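Local coordinates for serine protease inhibitor 4, isoform B (Drosophila melanogaster, PDB 4P0O), which probably inhibits serine-type and cysteine-type endopeptidases, as a member of the serpin family, at residues P214-M219 against P244-K249; D187-D192 against D357-Y362. All blocks are in the same frame, centred on the assembly; numbering follows the deposited sequence.

Contact 1. Residues P214-M219 against P244-K249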
# COMPACT_ATOMS: atom_id res chain seq x y z
N PRO A 214 16.80 15.15 -14.28
CA PRO A 214 17.30 14.88 -15.63
C PRO A 214 17.86 13.47 -15.81
O PRO A 214 17.71 12.92 -16.90
CB PRO A 214 18.38 15.95 -15.82
CG PRO A 214 18.70 16.44 -14.48
CD PRO A 214 17.45 16.33 -13.69
N ALA A 215 18.43 12.86 -14.77
CA ALA A 215 18.96 11.51 -14.93
C ALA A 215 17.86 10.47 -15.12
O ALA A 215 18.11 9.38 -15.63
CB ALA A 215 19.83 11.14 -13.74
N LEU A 216 16.64 10.84 -14.71
CA LEU A 216 15.45 10.00 -14.85
C LEU A 216 14.53 10.52 -15.96
O LEU A 216 13.43 9.97 -16.19
CB LEU A 216 14.67 9.97 -13.54
CG LEU A 216 15.30 9.41 -12.25
CD1 LEU A 216 14.26 9.37 -11.16
CD2 LEU A 216 15.84 8.05 -12.45
N ASP A 217 14.97 11.56 -16.66
CA ASP A 217 14.17 12.28 -17.66
C ASP A 217 12.78 12.60 -17.11
O ASP A 217 11.75 12.40 -17.78
CB ASP A 217 14.06 11.49 -18.97
CG ASP A 217 13.62 12.35 -20.15
OD1 ASP A 217 14.09 13.51 -20.26
OD2 ASP A 217 12.80 11.89 -20.97
N ALA A 218 12.75 13.15 -15.91
CA ALA A 218 11.51 13.42 -15.22
C ALA A 218 11.65 14.61 -14.30
O ALA A 218 12.74 15.18 -14.15
CB ALA A 218 11.09 12.21 -14.41
N MET A 219 10.53 14.97 -13.69
CA MET A 219 10.48 16.05 -12.70
C MET A 219 9.56 15.60 -11.59
O MET A 219 8.67 14.75 -11.80
CB MET A 219 9.98 17.35 -13.32
CG MET A 219 10.85 17.87 -14.45
SD MET A 219 10.11 19.29 -15.28
CE MET A 219 11.37 19.57 -16.53
N PRO A 244 6.61 4.16 -18.79
CA PRO A 244 7.26 2.85 -18.67
C PRO A 244 8.79 2.97 -18.49
O PRO A 244 9.36 2.28 -17.64
CB PRO A 244 6.91 2.15 -19.98
CG PRO A 244 5.58 2.77 -20.37
CD PRO A 244 5.69 4.21 -19.95
N ALA A 245 9.42 3.86 -19.24
CA ALA A 245 10.85 4.08 -19.08
C ALA A 245 11.16 4.60 -17.67
O ALA A 245 12.12 4.15 -17.03
CB ALA A 245 11.36 5.05 -20.14
N LEU A 246 10.33 5.51 -17.17
CA LEU A 246 10.55 6.06 -15.82
C LEU A 246 10.42 5.00 -14.74
O LEU A 246 11.18 4.99 -13.76
CB LEU A 246 9.58 7.21 -15.54
CG LEU A 246 9.58 7.72 -14.09
CD1 LEU A 246 10.95 8.32 -13.72
CD2 LEU A 246 8.48 8.73 -13.88
N GLU A 247 9.44 4.12 -14.89
CA GLU A 247 9.22 3.05 -13.91
C GLU A 247 10.46 2.15 -13.82
O GLU A 247 10.81 1.68 -12.74
CB GLU A 247 7.98 2.24 -14.28
CG GLU A 247 6.67 3.00 -14.05
CD GLU A 247 5.43 2.24 -14.53
OE1 GLU A 247 5.58 1.26 -15.29
OE2 GLU A 247 4.32 2.62 -14.12
N GLU A 248 11.14 1.95 -14.95
CA GLU A 248 12.43 1.24 -14.95
C GLU A 248 13.57 2.04 -14.31
O GLU A 248 14.37 1.49 -13.56
CB GLU A 248 12.82 0.88 -16.39
CG GLU A 248 11.96 -0.20 -17.01
CD GLU A 248 11.98 -1.48 -16.20
OE1 GLU A 248 10.93 -2.14 -16.13
OE2 GLU A 248 13.04 -1.81 -15.63
N LYS A 249 13.66 3.32 -14.63
CA LYS A 249 14.69 4.17 -14.06
C LYS A 249 14.54 4.31 -12.53
O LYS A 249 15.53 4.46 -11.83
CB LYS A 249 14.67 5.54 -14.71
CG LYS A 249 15.34 5.64 -16.08
CD LYS A 249 16.78 6.15 -15.94
CE LYS A 249 17.52 6.27 -17.28
NZ LYS A 249 17.50 7.66 -17.83
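K249 NZ donates to the backbone oxygen A215 O at 2.9 Å, the one hydrogen bond between the turn 214-217 and the last residue of helix 243-249. The ammonium approaches with a C=O...N angle of 144° and stands 31° above the carbonyl plane, so it meets the oxygen obliquely. The bend at chi2 (-96°) brings K249 CD to 3.5 Å from A215 O, and the bend at chi4 then aims NZ at that oxygen. Lower down, the L216 and K249 side chains run antiparallel to each other where they overlap, and L216 CD2 rests 3.6 Å from K249 CB. Replacing K249 by an alanine would probably leave A215 O without this charged donor and uncover the flank of L216 that now lies against the lysine CD. A helical turn earlier, L246 supplies the buried half of the contact: its CD1 lies 4.1 Å from L216 CB and 4.0 Å from A218 CB, touching both residues with the one methyl, while V235 and P237 of strand 230-237 touch L246 from the sheet. K249 is partly exposed and L246 and A218 are buried, which puts the aliphatic contacts deeper than the polar bond. D217, whose positive phi helps form a G1 beta bulge with A218, turns its carboxylate to N238. Taken together, the geometry is that of a beta-hairpin turn, joining strands 196-213 and 218-224, packed against the short helix that follows strand 230-237; in serpin nomenclature this is helix G beside the start of strand s2B in sheet B.

Contact 2. Residues D187-D192 against D357-Y362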
# COMPACT_ATOMS: atom_id res chain seq x y z
N ASP A 187 -9.79 19.56 -19.56
CA ASP A 187 -8.57 19.75 -20.31
C ASP A 187 -8.02 18.40 -20.75
O ASP A 187 -8.47 17.35 -20.30
CB ASP A 187 -7.53 20.51 -19.49
CG ASP A 187 -6.58 21.33 -20.36
OD1 ASP A 187 -6.65 21.23 -21.61
OD2 ASP A 187 -5.75 22.06 -19.79
N THR A 188 -7.02 18.45 -21.62
CA THR A 188 -6.56 17.25 -22.30
C THR A 188 -5.58 16.46 -21.45
O THR A 188 -4.60 17.00 -20.95
CB THR A 188 -5.90 17.60 -23.63
OG1 THR A 188 -6.80 18.42 -24.40
CG2 THR A 188 -5.56 16.35 -24.41
N PHE A 189 -5.89 15.17 -21.28
CA PHE A 189 -4.97 14.20 -20.70
C PHE A 189 -4.54 13.24 -21.80
O PHE A 189 -5.39 12.61 -22.45
CB PHE A 189 -5.61 13.44 -19.54
CG PHE A 189 -4.67 12.48 -18.85
CD1 PHE A 189 -3.85 12.92 -17.82
CD2 PHE A 189 -4.58 11.16 -19.25
CE1 PHE A 189 -2.98 12.05 -17.19
CE2 PHE A 189 -3.70 10.28 -18.63
CZ PHE A 189 -2.90 10.73 -17.59
N HIS A 190 -3.23 13.14 -22.02
CA HIS A 190 -2.69 12.35 -23.12
C HIS A 190 -2.43 10.93 -22.68
O HIS A 190 -1.54 10.69 -21.88
CB HIS A 190 -1.39 12.97 -23.65
CG HIS A 190 -1.55 14.37 -24.14
ND1 HIS A 190 -1.64 14.68 -25.48
CD2 HIS A 190 -1.63 15.55 -23.48
CE1 HIS A 190 -1.79 15.98 -25.62
NE2 HIS A 190 -1.79 16.53 -24.41
N LEU A 191 -3.18 9.98 -23.24
CA LEU A 191 -3.01 8.57 -22.90
C LEU A 191 -1.78 8.00 -23.59
O LEU A 191 -1.02 7.24 -22.99
CB LEU A 191 -4.26 7.77 -23.29
CG LEU A 191 -5.56 8.23 -22.64
CD1 LEU A 191 -6.74 7.71 -23.44
CD2 LEU A 191 -5.61 7.73 -21.25
N ASP A 192 -1.62 8.38 -24.85
CA ASP A 192 -0.45 8.06 -25.65
C ASP A 192 -0.48 8.95 -26.89
O ASP A 192 -1.23 9.92 -26.94
CB ASP A 192 -0.38 6.57 -26.02
CG ASP A 192 -1.53 6.09 -26.90
OD1 ASP A 192 -2.18 6.90 -27.60
OD2 ASP A 192 -1.77 4.85 -26.92
N ASP A 357 -0.42 16.13 -17.31
CA ASP A 357 -1.42 15.85 -18.34
C ASP A 357 -1.06 14.65 -19.22
O ASP A 357 -1.53 14.52 -20.35
CB ASP A 357 -1.64 17.09 -19.21
CG ASP A 357 -0.37 17.55 -19.91
OD1 ASP A 357 0.65 16.83 -19.89
OD2 ASP A 357 -0.42 18.63 -20.51
N HIS A 358 -0.23 13.78 -18.66
CA HIS A 358 0.12 12.51 -19.28
C HIS A 358 0.51 11.58 -18.13
O HIS A 358 0.63 12.02 -16.99
CB HIS A 358 1.25 12.68 -20.31
CG HIS A 358 2.49 13.32 -19.76
ND1 HIS A 358 2.64 14.68 -19.66
CD2 HIS A 358 3.64 12.78 -19.30
CE1 HIS A 358 3.83 14.96 -19.15
NE2 HIS A 358 4.46 13.82 -18.94
N PRO A 359 0.66 10.28 -18.42
CA PRO A 359 0.79 9.33 -17.30
C PRO A 359 1.93 9.64 -16.34
O PRO A 359 3.02 10.03 -16.76
CB PRO A 359 0.99 7.99 -18.01
CG PRO A 359 0.18 8.17 -19.30
CD PRO A 359 0.41 9.59 -19.70
N PHE A 360 1.66 9.47 -15.04
CA PHE A 360 2.61 9.77 -14.00
C PHE A 360 2.48 8.77 -12.86
O PHE A 360 1.51 8.00 -12.79
CB PHE A 360 2.41 11.21 -13.49
CG PHE A 360 1.05 11.49 -12.92
CD1 PHE A 360 0.79 11.31 -11.56
CD2 PHE A 360 0.03 11.98 -13.72
CE1 PHE A 360 -0.46 11.60 -11.04
CE2 PHE A 360 -1.22 12.26 -13.19
CZ PHE A 360 -1.46 12.08 -11.85
N THR A 361 3.47 8.77 -11.98
CA THR A 361 3.41 7.95 -10.78
C THR A 361 3.36 8.88 -9.57
O THR A 361 3.80 10.04 -9.64
CB THR A 361 4.59 6.95 -10.74
OG1 THR A 361 4.41 6.01 -9.66
CG2 THR A 361 5.89 7.68 -10.58
N TYR A 362 2.77 8.40 -8.49
CA TYR A 362 2.66 9.21 -7.27
C TYR A 362 2.80 8.34 -6.02
O TYR A 362 2.50 7.15 -6.05
CB TYR A 362 1.33 9.96 -7.23
CG TYR A 362 0.15 9.04 -7.19
CD1 TYR A 362 -0.31 8.54 -5.98
CD2 TYR A 362 -0.48 8.63 -8.36
CE1 TYR A 362 -1.36 7.67 -5.93
CE2 TYR A 362 -1.56 7.75 -8.32
CZ TYR A 362 -1.99 7.28 -7.08
OH TYR A 362 -3.04 6.41 -7.01
O HOH W 1 -3.34 19.25 -21.53
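T188 meets D357 through its backbone: T188 O lies 3.4 Å from D357 CB, and a water donates to both T188 O and D357 OD2, the latter bond being the longer. The hydroxyl of T188 is engaged elsewhere, with Q198. F189 comes next, its CG anti to the backbone N (chi1 -176°), which carries the ring along the chain 357-360. H358 CA covers one face of that ring, F189 CZ stands 3.6 Å from H358 C, and F360 CE2 approaches the edge, near the ring plane, 4.4 Å from F189 CE1. V377 and L380 also touch F189, consistent with its burial. The second segment carries the Asp-His-Pro-Phe sequence of the serpin signature, and the contact sets strand s4C of sheet C against the connection leading into strand s4B of sheet B. Within that connection H358 ND1 donates to D357 OD1 at 2.9 Å, nearly in the imidazole plane, while H358 NE2 bonds to P237 O; two such acceptors would favour a doubly protonated ring. At H190 the two backbones are joined directly: H190 N reaches D357 O at 2.8 Å, with an almost linear N-H...O angle of 179°, though the donor is tilted 30° from the carbonyl plane. D357 O also lies at the edge of the imidazole, 3.3 Å from H190 CD2, and T188 CG2 lies over one face of this ring, near its rim. H190 O in turn faces P359 CD at 3.1 Å. L191, whose CB points away, adds its carbonyl oxygen beside P359 CG.

In the fold
From the N terminus, the chain first reaches 187-192, which lies on strand 185-190, then runs through strand 196-213 to the turn 214-217. Contact 1 closes a short loop there: the rest of strand 218-224 and all of strand 230-237 lie between its two segments. After helix 243-249 the chain continues through strands 263-281, 311-324 and 328-341 before 357-362 returns to close contact 2. Contact 1 is thus nested within the much longer loop of contact 2, without crossing it. Their centres lie 15 Å apart, and strand 230-237 bridges them, touching L246 in one and pairing with strand 360-366 in the other.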